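Folylpolyglutamate synthase protein FOLC (Mycobacterium tuberculosis, PDB 2VOS) probably catalyses the ATP-dependent addition of L-glutamate to dihydropteroate, giving dihydrofolate, and of further glutamates to tetrahydrofolate, giving its polyglutamates. Local coordinates at residues R49-M54 against T184-A189; I108-K113 against A166-A171; V121-E126 against A159-A164; V231-R236 against S261-L266. One frame throughout, in Å; residues are numbered along the deposited sequence.

Interaction 1: residues R49-M54 against T184-A189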
loop_
_atom_site.group_PDB
_atom_site.type_symbol
_atom_site.label_atom_id
_atom_site.label_comp_id
_atom_site.label_asym_id
_atom_site.label_seq_id
_atom_site.Cartn_x
_atom_site.Cartn_y
_atom_site.Cartn_z
ATOM N N ARG A 49 24.673 2.469 -4.290
ATOM C CA ARG A 49 24.849 1.609 -3.130
ATOM C C ARG A 49 24.093 0.300 -3.277
ATOM O O ARG A 49 24.660 -0.782 -3.053
ATOM C CB ARG A 49 24.402 2.333 -1.856
ATOM C CG ARG A 49 25.388 3.381 -1.338
ATOM C CD ARG A 49 24.884 4.022 -0.004
ATOM N NE ARG A 49 23.451 4.362 0.023
ATOM C CZ ARG A 49 22.936 5.571 -0.227
ATOM N NH1 ARG A 49 23.717 6.612 -0.550
ATOM N NH2 ARG A 49 21.625 5.747 -0.172
ATOM N N ILE A 50 22.795 0.364 -3.594
ATOM C CA ILE A 50 21.994 -0.864 -3.647
ATOM C C ILE A 50 22.495 -1.712 -4.837
ATOM O O ILE A 50 22.576 -2.932 -4.744
ATOM C CB ILE A 50 20.486 -0.541 -3.777
ATOM C CG1 ILE A 50 19.636 -1.820 -3.699
ATOM C CG2 ILE A 50 20.175 0.157 -5.100
ATOM C CD1 ILE A 50 19.693 -2.472 -2.364
ATOM N N SER A 51 22.860 -1.082 -5.970
ATOM C CA SER A 51 23.486 -1.858 -7.054
ATOM C C SER A 51 24.775 -2.567 -6.638
ATOM O O SER A 51 24.975 -3.729 -6.973
ATOM C CB SER A 51 23.783 -1.008 -8.272
ATOM O OG SER A 51 22.572 -0.530 -8.815
ATOM N N ALA A 52 25.663 -1.851 -5.950
ATOM C CA ALA A 52 26.880 -2.458 -5.467
ATOM C C ALA A 52 26.582 -3.636 -4.542
ATOM O O ALA A 52 27.242 -4.674 -4.620
ATOM C CB ALA A 52 27.769 -1.411 -4.761
ATOM N N LEU A 53 25.655 -3.440 -3.602
ATOM C CA LEU A 53 25.307 -4.523 -2.658
ATOM C C LEU A 53 24.776 -5.761 -3.405
ATOM O O LEU A 53 25.188 -6.911 -3.103
ATOM C CB LEU A 53 24.289 -4.040 -1.657
ATOM C CG LEU A 53 23.867 -5.124 -0.622
ATOM C CD1 LEU A 53 25.081 -5.759 0.132
ATOM C CD2 LEU A 53 22.816 -4.587 0.356
HETATM N N MSE A 54 23.849 -5.562 -4.346
HETATM C CA MSE A 54 23.334 -6.683 -5.160
HETATM C C MSE A 54 24.500 -7.398 -5.881
HETATM O O MSE A 54 24.542 -8.614 -5.913
HETATM C CB MSE A 54 22.368 -6.199 -6.238
HETATM C CG MSE A 54 20.974 -5.853 -5.783
HETATM SE SE MSE A 54 20.162 -7.278 -4.660
HETATM C CE MSE A 54 20.337 -6.072 -3.225
ATOM N N THR A 184 14.211 -0.409 -5.162
ATOM C CA THR A 184 13.724 -1.637 -5.814
ATOM C C THR A 184 14.048 -1.611 -7.308
ATOM O O THR A 184 13.886 -2.621 -7.991
ATOM C CB THR A 184 12.148 -1.774 -5.695
ATOM O OG1 THR A 184 11.501 -0.612 -6.257
ATOM C CG2 THR A 184 11.731 -1.879 -4.201
ATOM N N ASN A 185 14.485 -0.459 -7.819
ATOM C CA ASN A 185 14.549 -0.310 -9.279
ATOM C C ASN A 185 15.855 -0.901 -9.867
ATOM O O ASN A 185 16.507 -0.281 -10.674
ATOM C CB ASN A 185 14.356 1.148 -9.685
ATOM C CG ASN A 185 13.976 1.296 -11.154
ATOM O OD1 ASN A 185 13.352 0.398 -11.723
ATOM N ND2 ASN A 185 14.334 2.422 -11.763
ATOM N N VAL A 186 16.204 -2.112 -9.472
ATOM C CA VAL A 186 17.382 -2.785 -9.959
ATOM C C VAL A 186 16.966 -4.158 -10.494
ATOM O O VAL A 186 17.796 -5.076 -10.537
ATOM C CB VAL A 186 18.422 -3.013 -8.782
ATOM C CG1 VAL A 186 19.086 -1.723 -8.465
ATOM C CG2 VAL A 186 17.721 -3.565 -7.508
ATOM N N ILE A 187 15.685 -4.310 -10.875
ATOM C CA ILE A 187 15.160 -5.607 -11.272
ATOM C C ILE A 187 14.749 -5.794 -12.749
ATOM O O ILE A 187 14.569 -6.987 -13.188
ATOM C CB ILE A 187 13.993 -6.029 -10.402
ATOM C CG1 ILE A 187 12.923 -4.926 -10.318
ATOM C CG2 ILE A 187 14.531 -6.351 -9.038
ATOM C CD1 ILE A 187 11.664 -5.364 -9.452
ATOM N N ASN A 188 14.603 -4.676 -13.504
ATOM C CA ASN A 188 14.307 -4.763 -14.925
ATOM C C ASN A 188 13.038 -5.616 -15.100
ATOM O O ASN A 188 13.022 -6.527 -15.895
ATOM C CB ASN A 188 15.515 -5.398 -15.637
ATOM C CG ASN A 188 15.454 -5.292 -17.154
ATOM O OD1 ASN A 188 14.828 -4.389 -17.716
ATOM N ND2 ASN A 188 16.131 -6.211 -17.830
ATOM N N ALA A 189 11.966 -5.309 -14.371
ATOM C CA ALA A 189 10.824 -6.192 -14.324
ATOM C C ALA A 189 10.165 -6.376 -15.696
ATOM O O ALA A 189 9.976 -5.391 -16.442
ATOM C CB ALA A 189 9.832 -5.696 -13.326
#

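Interaction 2: residues I108-K113 against A166-A171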
loop_
_atom_site.group_PDB
_atom_site.type_symbol
_atom_site.label_atom_id
_atom_site.label_comp_id
_atom_site.label_asym_id
_atom_site.label_seq_id
_atom_site.Cartn_x
_atom_site.Cartn_y
_atom_site.Cartn_z
ATOM N N ILE A 108 8.328 -8.613 3.977
ATOM C CA ILE A 108 8.852 -9.722 3.168
ATOM C C ILE A 108 7.974 -10.924 3.384
ATOM O O ILE A 108 7.950 -11.487 4.482
ATOM C CB ILE A 108 10.320 -10.080 3.585
ATOM C CG1 ILE A 108 11.178 -8.795 3.614
ATOM C CG2 ILE A 108 10.900 -11.246 2.688
ATOM C CD1 ILE A 108 12.593 -8.950 4.284
ATOM N N SER A 109 7.248 -11.322 2.339
ATOM C CA SER A 109 6.328 -12.416 2.407
ATOM C C SER A 109 6.731 -13.456 1.405
ATOM O O SER A 109 7.223 -13.116 0.324
ATOM C CB SER A 109 4.901 -11.951 2.074
ATOM O OG SER A 109 4.473 -10.984 3.059
ATOM N N ILE A 110 6.548 -14.714 1.773
ATOM C CA ILE A 110 6.777 -15.872 0.834
ATOM C C ILE A 110 5.517 -16.712 0.918
ATOM O O ILE A 110 5.004 -16.885 2.045
ATOM C CB ILE A 110 7.973 -16.768 1.313
ATOM C CG1 ILE A 110 9.289 -15.948 1.424
ATOM C CG2 ILE A 110 8.099 -18.057 0.382
ATOM C CD1 ILE A 110 9.788 -15.472 0.129
ATOM N N ASP A 111 4.989 -17.126 -0.234
ATOM C CA ASP A 111 3.809 -17.968 -0.325
ATOM C C ASP A 111 2.615 -17.230 0.250
ATOM O O ASP A 111 1.744 -17.873 0.803
ATOM C CB ASP A 111 3.990 -19.264 0.490
ATOM C CG ASP A 111 5.150 -20.142 -0.031
ATOM O OD1 ASP A 111 5.187 -20.407 -1.264
ATOM O OD2 ASP A 111 5.998 -20.581 0.799
ATOM N N GLY A 112 2.585 -15.893 0.181
ATOM C CA GLY A 112 1.403 -15.131 0.630
ATOM C C GLY A 112 1.378 -14.807 2.122
ATOM O O GLY A 112 0.397 -14.295 2.602
ATOM N N LYS A 113 2.441 -15.119 2.853
ATOM C CA LYS A 113 2.507 -14.908 4.309
ATOM C C LYS A 113 3.806 -14.215 4.724
ATOM O O LYS A 113 4.855 -14.520 4.198
ATOM C CB LYS A 113 2.474 -16.263 5.076
ATOM C CG LYS A 113 1.156 -17.066 4.831
ATOM C CD LYS A 113 1.372 -18.549 5.247
ATOM N N ALA A 166 14.593 -18.721 -0.876
ATOM C CA ALA A 166 13.379 -19.554 -0.678
ATOM C C ALA A 166 13.379 -20.887 -1.444
ATOM O O ALA A 166 13.131 -21.960 -0.828
ATOM C CB ALA A 166 12.074 -18.741 -0.979
ATOM N N PRO A 167 13.529 -20.856 -2.787
ATOM C CA PRO A 167 13.467 -19.736 -3.702
ATOM C C PRO A 167 12.051 -19.558 -4.169
ATOM O O PRO A 167 11.244 -20.427 -3.954
ATOM C CB PRO A 167 14.308 -20.222 -4.913
ATOM C CG PRO A 167 14.125 -21.681 -4.925
ATOM C CD PRO A 167 13.803 -22.126 -3.497
ATOM N N VAL A 168 11.751 -18.469 -4.851
ATOM C CA VAL A 168 10.410 -18.224 -5.356
ATOM C C VAL A 168 10.378 -18.437 -6.888
ATOM O O VAL A 168 11.433 -18.540 -7.534
ATOM C CB VAL A 168 9.940 -16.787 -5.020
ATOM C CG1 VAL A 168 10.014 -16.516 -3.483
ATOM C CG2 VAL A 168 10.760 -15.754 -5.764
ATOM N N ASP A 169 9.180 -18.566 -7.455
ATOM C CA ASP A 169 9.009 -18.579 -8.934
ATOM C C ASP A 169 8.823 -17.128 -9.462
ATOM O O ASP A 169 9.230 -16.809 -10.594
ATOM C CB ASP A 169 7.742 -19.373 -9.322
ATOM C CG ASP A 169 7.858 -20.800 -9.009
ATOM O OD1 ASP A 169 8.966 -21.319 -9.203
ATOM O OD2 ASP A 169 6.842 -21.413 -8.572
ATOM N N VAL A 170 8.189 -16.282 -8.668
ATOM C CA VAL A 170 7.843 -14.913 -9.090
ATOM C C VAL A 170 7.895 -13.983 -7.900
ATOM O O VAL A 170 7.380 -14.299 -6.790
ATOM C CB VAL A 170 6.356 -14.796 -9.637
ATOM C CG1 VAL A 170 6.160 -13.392 -10.271
ATOM C CG2 VAL A 170 6.037 -15.944 -10.670
ATOM N N ALA A 171 8.484 -12.806 -8.091
ATOM C CA ALA A 171 8.454 -11.826 -6.996
ATOM C C ALA A 171 7.487 -10.694 -7.344
ATOM O O ALA A 171 7.405 -10.259 -8.522
ATOM C CB ALA A 171 9.831 -11.254 -6.730
#

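Interaction 3: residues V121-E126 against A159-A164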
loop_
_atom_site.group_PDB
_atom_site.type_symbol
_atom_site.label_atom_id
_atom_site.label_comp_id
_atom_site.label_asym_id
_atom_site.label_seq_id
_atom_site.Cartn_x
_atom_site.Cartn_y
_atom_site.Cartn_z
ATOM N N VAL A 121 15.405 -11.923 10.921
ATOM C CA VAL A 121 16.739 -11.759 11.554
ATOM C C VAL A 121 17.818 -12.540 10.789
ATOM O O VAL A 121 18.862 -11.980 10.520
ATOM C CB VAL A 121 16.696 -12.194 13.064
ATOM C CG1 VAL A 121 18.064 -12.235 13.699
ATOM C CG2 VAL A 121 15.764 -11.243 13.844
ATOM N N ALA A 122 17.577 -13.830 10.445
ATOM C CA ALA A 122 18.575 -14.620 9.718
ATOM C C ALA A 122 18.883 -13.966 8.371
ATOM O O ALA A 122 20.004 -13.986 7.926
ATOM C CB ALA A 122 18.069 -16.060 9.485
ATOM N N THR A 123 17.873 -13.391 7.715
ATOM C CA THR A 123 18.107 -12.718 6.430
ATOM C C THR A 123 19.004 -11.497 6.604
ATOM O O THR A 123 19.944 -11.318 5.859
ATOM C CB THR A 123 16.769 -12.356 5.741
ATOM O OG1 THR A 123 16.034 -13.571 5.558
ATOM C CG2 THR A 123 16.989 -11.737 4.376
ATOM N N TYR A 124 18.734 -10.689 7.616
ATOM C CA TYR A 124 19.562 -9.528 7.908
ATOM C C TYR A 124 21.010 -9.988 8.225
ATOM O O TYR A 124 21.982 -9.484 7.646
ATOM C CB TYR A 124 18.982 -8.759 9.111
ATOM C CG TYR A 124 19.932 -7.692 9.554
ATOM C CD1 TYR A 124 20.059 -6.509 8.818
ATOM C CD2 TYR A 124 20.736 -7.871 10.652
ATOM C CE1 TYR A 124 20.955 -5.538 9.169
ATOM C CE2 TYR A 124 21.614 -6.922 11.028
ATOM C CZ TYR A 124 21.741 -5.749 10.280
ATOM O OH TYR A 124 22.667 -4.782 10.651
ATOM N N ARG A 125 21.156 -10.969 9.118
ATOM C CA ARG A 125 22.472 -11.444 9.505
ATOM C C ARG A 125 23.228 -11.971 8.307
ATOM O O ARG A 125 24.433 -11.773 8.178
ATOM C CB ARG A 125 22.369 -12.568 10.523
ATOM C CG ARG A 125 21.920 -12.172 11.949
ATOM C CD ARG A 125 22.255 -13.375 12.881
ATOM N NE ARG A 125 22.234 -13.026 14.299
ATOM C CZ ARG A 125 23.293 -12.560 14.958
ATOM N NH1 ARG A 125 24.459 -12.391 14.319
ATOM N NH2 ARG A 125 23.189 -12.262 16.255
ATOM N N GLU A 126 22.546 -12.674 7.412
ATOM C CA GLU A 126 23.271 -13.241 6.274
ATOM C C GLU A 126 23.790 -12.166 5.314
ATOM O O GLU A 126 24.907 -12.307 4.816
ATOM C CB GLU A 126 22.460 -14.303 5.544
ATOM C CG GLU A 126 21.762 -13.829 4.310
ATOM C CD GLU A 126 20.919 -14.966 3.683
ATOM O OE1 GLU A 126 21.195 -16.139 3.979
ATOM O OE2 GLU A 126 19.992 -14.691 2.922
ATOM N N ALA A 159 14.740 -8.428 1.169
ATOM C CA ALA A 159 13.630 -9.087 0.468
ATOM C C ALA A 159 14.228 -9.897 -0.725
ATOM O O ALA A 159 13.871 -11.106 -0.968
ATOM C CB ALA A 159 12.618 -8.037 -0.023
ATOM N N PHE A 160 15.091 -9.243 -1.499
ATOM C CA PHE A 160 15.639 -9.876 -2.698
ATOM C C PHE A 160 16.460 -11.115 -2.356
ATOM O O PHE A 160 16.402 -12.098 -3.105
ATOM C CB PHE A 160 16.515 -8.905 -3.540
ATOM C CG PHE A 160 15.740 -7.779 -4.193
ATOM C CD1 PHE A 160 14.434 -7.989 -4.647
ATOM C CD2 PHE A 160 16.312 -6.526 -4.378
ATOM C CE1 PHE A 160 13.687 -6.979 -5.239
ATOM C CE2 PHE A 160 15.565 -5.485 -5.046
ATOM C CZ PHE A 160 14.252 -5.724 -5.457
ATOM N N ALA A 161 17.253 -11.041 -1.279
ATOM C CA ALA A 161 18.058 -12.218 -0.805
ATOM C C ALA A 161 17.099 -13.329 -0.365
ATOM O O ALA A 161 17.274 -14.522 -0.668
ATOM C CB ALA A 161 18.932 -11.783 0.382
ATOM N N ALA A 162 16.076 -12.949 0.391
ATOM C CA ALA A 162 15.165 -13.952 0.927
ATOM C C ALA A 162 14.429 -14.620 -0.246
ATOM O O ALA A 162 14.102 -15.831 -0.189
ATOM C CB ALA A 162 14.141 -13.271 1.858
ATOM N N PHE A 163 14.122 -13.867 -1.306
ATOM C CA PHE A 163 13.385 -14.482 -2.412
ATOM C C PHE A 163 14.266 -15.531 -3.096
ATOM O O PHE A 163 13.754 -16.545 -3.586
ATOM C CB PHE A 163 12.922 -13.441 -3.465
ATOM C CG PHE A 163 11.932 -12.421 -2.915
ATOM C CD1 PHE A 163 11.197 -12.703 -1.750
ATOM C CD2 PHE A 163 11.754 -11.185 -3.560
ATOM C CE1 PHE A 163 10.276 -11.754 -1.268
ATOM C CE2 PHE A 163 10.833 -10.237 -3.100
ATOM C CZ PHE A 163 10.109 -10.510 -1.951
ATOM N N ALA A 164 15.566 -15.248 -3.190
ATOM C CA ALA A 164 16.511 -16.225 -3.787
ATOM C C ALA A 164 16.774 -17.428 -2.833
ATOM O O ALA A 164 16.961 -18.556 -3.299
ATOM C CB ALA A 164 17.839 -15.515 -4.175
#

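Interaction 4: residues V231-R236 against S261-L266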
loop_
_atom_site.group_PDB
_atom_site.type_symbol
_atom_site.label_atom_id
_atom_site.label_comp_id
_atom_site.label_asym_id
_atom_site.label_seq_id
_atom_site.Cartn_x
_atom_site.Cartn_y
_atom_site.Cartn_z
ATOM N N VAL A 231 6.099 -5.094 -20.340
ATOM C CA VAL A 231 4.706 -4.681 -20.482
ATOM C C VAL A 231 4.423 -3.699 -19.373
ATOM O O VAL A 231 4.677 -4.037 -18.225
ATOM C CB VAL A 231 3.749 -5.875 -20.296
ATOM C CG1 VAL A 231 2.340 -5.426 -20.420
ATOM C CG2 VAL A 231 4.022 -6.956 -21.305
ATOM N N ALA A 232 3.880 -2.524 -19.702
ATOM C CA ALA A 232 3.422 -1.556 -18.724
ATOM C C ALA A 232 1.898 -1.684 -18.635
ATOM O O ALA A 232 1.169 -1.568 -19.646
ATOM C CB ALA A 232 3.791 -0.112 -19.155
ATOM N N VAL A 233 1.415 -1.946 -17.440
ATOM C CA VAL A 233 -0.014 -2.100 -17.206
ATOM C C VAL A 233 -0.492 -0.923 -16.351
ATOM O O VAL A 233 -0.058 -0.757 -15.230
ATOM C CB VAL A 233 -0.308 -3.413 -16.452
ATOM C CG1 VAL A 233 -1.813 -3.663 -16.398
ATOM C CG2 VAL A 233 0.381 -4.576 -17.182
ATOM N N ILE A 234 -1.390 -0.116 -16.883
ATOM C CA ILE A 234 -1.623 1.163 -16.286
ATOM C C ILE A 234 -3.071 1.328 -15.832
ATOM O O ILE A 234 -4.015 1.099 -16.614
ATOM C CB ILE A 234 -1.286 2.248 -17.327
ATOM C CG1 ILE A 234 0.189 2.126 -17.706
ATOM C CG2 ILE A 234 -1.448 3.607 -16.693
ATOM C CD1 ILE A 234 0.610 3.078 -18.892
ATOM N N GLY A 235 -3.258 1.718 -14.574
ATOM C CA GLY A 235 -4.598 1.967 -14.064
ATOM C C GLY A 235 -5.135 3.313 -14.579
ATOM O O GLY A 235 -4.513 3.967 -15.431
ATOM N N ARG A 236 -6.263 3.756 -14.026
ATOM C CA ARG A 236 -6.904 5.029 -14.437
ATOM C C ARG A 236 -6.020 6.211 -14.086
ATOM O O ARG A 236 -5.573 6.287 -12.961
ATOM C CB ARG A 236 -8.227 5.180 -13.664
ATOM C CG ARG A 236 -9.397 4.610 -14.422
ATOM C CD ARG A 236 -10.691 4.444 -13.589
ATOM N NE ARG A 236 -11.725 3.878 -14.476
ATOM C CZ ARG A 236 -13.050 3.979 -14.305
ATOM N NH1 ARG A 236 -13.539 4.617 -13.244
ATOM N NH2 ARG A 236 -13.883 3.426 -15.191
ATOM N N SER A 261 -9.200 0.652 -21.724
ATOM C CA SER A 261 -8.945 0.391 -23.158
ATOM C C SER A 261 -8.674 -1.103 -23.413
ATOM O O SER A 261 -9.293 -1.703 -24.282
ATOM C CB SER A 261 -7.744 1.160 -23.679
ATOM O OG SER A 261 -7.999 2.538 -23.784
ATOM N N GLU A 262 -7.709 -1.672 -22.685
ATOM C CA GLU A 262 -7.323 -3.058 -22.880
ATOM C C GLU A 262 -7.976 -3.940 -21.843
ATOM O O GLU A 262 -8.054 -5.122 -22.044
ATOM C CB GLU A 262 -5.785 -3.229 -22.809
ATOM C CG GLU A 262 -5.002 -2.792 -24.075
ATOM C CD GLU A 262 -5.062 -1.284 -24.330
ATOM O OE1 GLU A 262 -4.674 -0.518 -23.433
ATOM O OE2 GLU A 262 -5.522 -0.852 -25.424
ATOM N N PHE A 263 -8.450 -3.367 -20.741
ATOM C CA PHE A 263 -9.148 -4.111 -19.673
ATOM C C PHE A 263 -10.038 -3.142 -18.879
ATOM O O PHE A 263 -9.828 -1.916 -18.936
ATOM C CB PHE A 263 -8.146 -4.817 -18.732
ATOM C CG PHE A 263 -7.167 -3.884 -18.073
ATOM C CD1 PHE A 263 -5.955 -3.533 -18.723
ATOM C CD2 PHE A 263 -7.404 -3.391 -16.821
ATOM C CE1 PHE A 263 -5.011 -2.669 -18.088
ATOM C CE2 PHE A 263 -6.468 -2.487 -16.180
ATOM C CZ PHE A 263 -5.305 -2.136 -16.816
ATOM N N ALA A 264 -11.013 -3.656 -18.124
ATOM C CA ALA A 264 -11.977 -2.763 -17.432
ATOM C C ALA A 264 -12.820 -3.519 -16.438
ATOM O O ALA A 264 -13.024 -4.723 -16.580
ATOM C CB ALA A 264 -12.927 -2.086 -18.459
ATOM N N VAL A 265 -13.324 -2.816 -15.430
ATOM C CA VAL A 265 -14.409 -3.363 -14.632
ATOM C C VAL A 265 -15.687 -3.210 -15.451
ATOM O O VAL A 265 -16.074 -2.092 -15.782
ATOM C CB VAL A 265 -14.594 -2.554 -13.401
ATOM C CG1 VAL A 265 -15.739 -3.145 -12.617
ATOM C CG2 VAL A 265 -13.282 -2.585 -12.583
ATOM N N LEU A 266 -16.332 -4.316 -15.796
ATOM C CA LEU A 266 -17.567 -4.256 -16.564
ATOM C C LEU A 266 -18.785 -4.033 -15.650
ATOM O O LEU A 266 -19.646 -3.205 -15.959
ATOM C CB LEU A 266 -17.736 -5.524 -17.417
ATOM C CG LEU A 266 -16.679 -5.721 -18.506
ATOM C CD1 LEU A 266 -16.978 -6.947 -19.356
ATOM C CD2 LEU A 266 -16.575 -4.497 -19.423
#

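Interaction 1: residues R49-M54 against T184-A189
Val186 reaches from a loop onto one side of a helix, where Ile50, Ser51 and Met54 receive its two methyl groups. CG1 does most of the work: it lies 4.0 Å from Ile50 CG2 and, one residue along the helix, 3.7 Å from Ser51 OG. Val186 CG2 is turned to the next helical turn, where Met54 CG (of a selenomethionine) is a looser neighbour at 4.3 Å. The division of labour follows from the valine torsion: at chi1 -75° CG1 stands anti to the carbonyl carbon and CG2 takes the place between N and C. The Ile50 and Val186 side chains meet at a slant, and no hydrogen bond joins the segments. Ser51 OG meets the methyl by van der Waals contact; its hydrogen bond is with Leu47 O, one turn back in the same helix.

Behind Val186 the chain is bent by an inverse gamma turn centred on Asn185, with a weak bond of 2.8 Å from Val186 N to Thr184 O. Three side-chain-to-backbone bonds hold the loop: Asn185 ND2 to Arg180 O and Gly218 O, and Gln61 NE2 to Val186 O. The contact joins helix 48-56 to the connection between strands 170-174 and 191-194; helix 151-165 lies against both, Ala157 touching Met54 and Leu53 and Phe160 packing on Val186 and Ile187, while helix 117-140 packs on Leu53 and Ala52.

Interaction 2: residues I108-K113 against A166-A171
Ile110 meets the other segment through a single atom, its terminal methyl CD1, which touches Val168 CG1 at 3.8 Å and Ala166 CB at 4.1 Å. Two bends bring it there. CG1 stands anti to the carbonyl carbon (chi1 -58°), and the chain then folds again at chi2 -67°, carrying CD1 over to Val168 and Ala166, although CB itself does not point at them. Val168 offers the matching branch: with chi1 -56° its CG1 lies beside the backbone N, and the two side chains cross at about a right angle. Ala166 adds its CB methyl, on a bond directed toward segment 108-113. The cis peptide before Pro167 turns the chain between these two apolar partners, while the proline CB points away.

Arg92 links the same two segments by polar contacts, forming a salt bridge with Asp111 OD2 and weak hydrogen bonds with the carbonyls of Ala166 and Pro167. Ile110 N bonds Lys113 O at 3.0 Å, and Lys113 N returns to Ile110 O at 3.2 Å. Asp111 and Gly112 occupy the two corners with positive phi, the arrangement of a tight two-residue beta hairpin with a type I' turn, here forming one edge of the mixed sheet of the P-loop NTPase-like domain.

Interaction 3: residues V121-E126 against A159-A164
This is a small helix-to-helix packing contact between helices 117-140 and 151-165, about 22 Å from the centre of the chain to the centre of the contact. The short segments cross steeply: their axes approach to 9.7 Å with 105° between their directions, which confines the contact to a compact patch. At its centre Thr123 sits on Ala162. The threonine methyl CG2 is 4.1 Å from Ala162 CB and 4.4 Å from Ala161 CB, so one methyl faces two successive alanines. With chi1 -58° CG2 is anti to the backbone N, leaving OG1 beside that N, where it is bonded to Gln119 O, one turn earlier in the same helix. One turn after Thr123, Glu126 reaches across to Ala161 with its chain extended beyond CG, and its carboxylate oxygen OE2 comes to 4.0 Å from Ala161 CB.

Ile108 of strand 108-110 also packs on Ala159, Ala162 and Phe163 of helix 151-165. Across the crossing there is van der Waals contact and no hydrogen bond, mostly between methyls, with two side-chain oxygens lying beside alanine CB atoms. Glu126 OE2 also lies close to Asp165 OD2; the like charges would probably be eased by solvent or by a raised proton affinity.

Interaction 4: residues V231-R236 against S261-L266
Phe263 points its ring at strand 231-234, where Val233 and the carbonyl of Ile234 receive it. Its CB is directed toward that strand, and chi1 of 58° sets CG between the backbone N and the carbonyl carbon. CG has no close partner in the strand; contact begins further out, at CE1, which lies 3.8 Å from Val233 CG1 and 4.2 Å from Ile234 O. CZ is equally near the valine, 3.8 Å from the same CG1 methyl. CZ also comes within 3.5 Å of Ile234 O, a carbon-to-carbonyl contact rather than a conventional hydrogen bond. Both partners reach the ring obliquely. Val233 presents CG1 because chi1 of -172° puts that branch anti to the backbone N.

Strand 231-234 runs in the parallel part of the central sheet of the P-loop NTPase-like domain, between strands 191-194 and 255-258, and helix 239-251 links it to the latter in a beta-alpha-beta unit. Phe263 follows in the loop that leads into strand 264-271 of the small antiparallel sheet, so its ring packs against the central sheet just before the chain enters the smaller one. Val303, Leu304 and Ala307 of helix 296-312 pack on the same phenyl, together with Leu282. The end of the Ile234 side chain leads off to touch Met242 and Leu245 of helix 239-251. The ADP lies about 11 Å from the Phe263 side chain, beyond direct contact.

From the N terminus, helix 48-56 opens the longest loop, closed by interaction 1 at residues 184-189. Interaction 2 is nested within it, running from the hairpin at 108-113 to 166-171, and interaction 3 lies inside interaction 2, since 121-126 and 159-164 fall between those segments. Helix 151-165 joins the three: Phe160 packs on Val186, Ile187 and Met54 of interaction 1, while Phe163 touches Ile110 and Ala171 and its O probably accepts a hydrogen bond from Val168 N. Interaction 4 follows in series, without touching the others; it shares the eight-stranded sheet with interaction 2, about 26 Å away between centres, and ties that sheet to the three-stranded one.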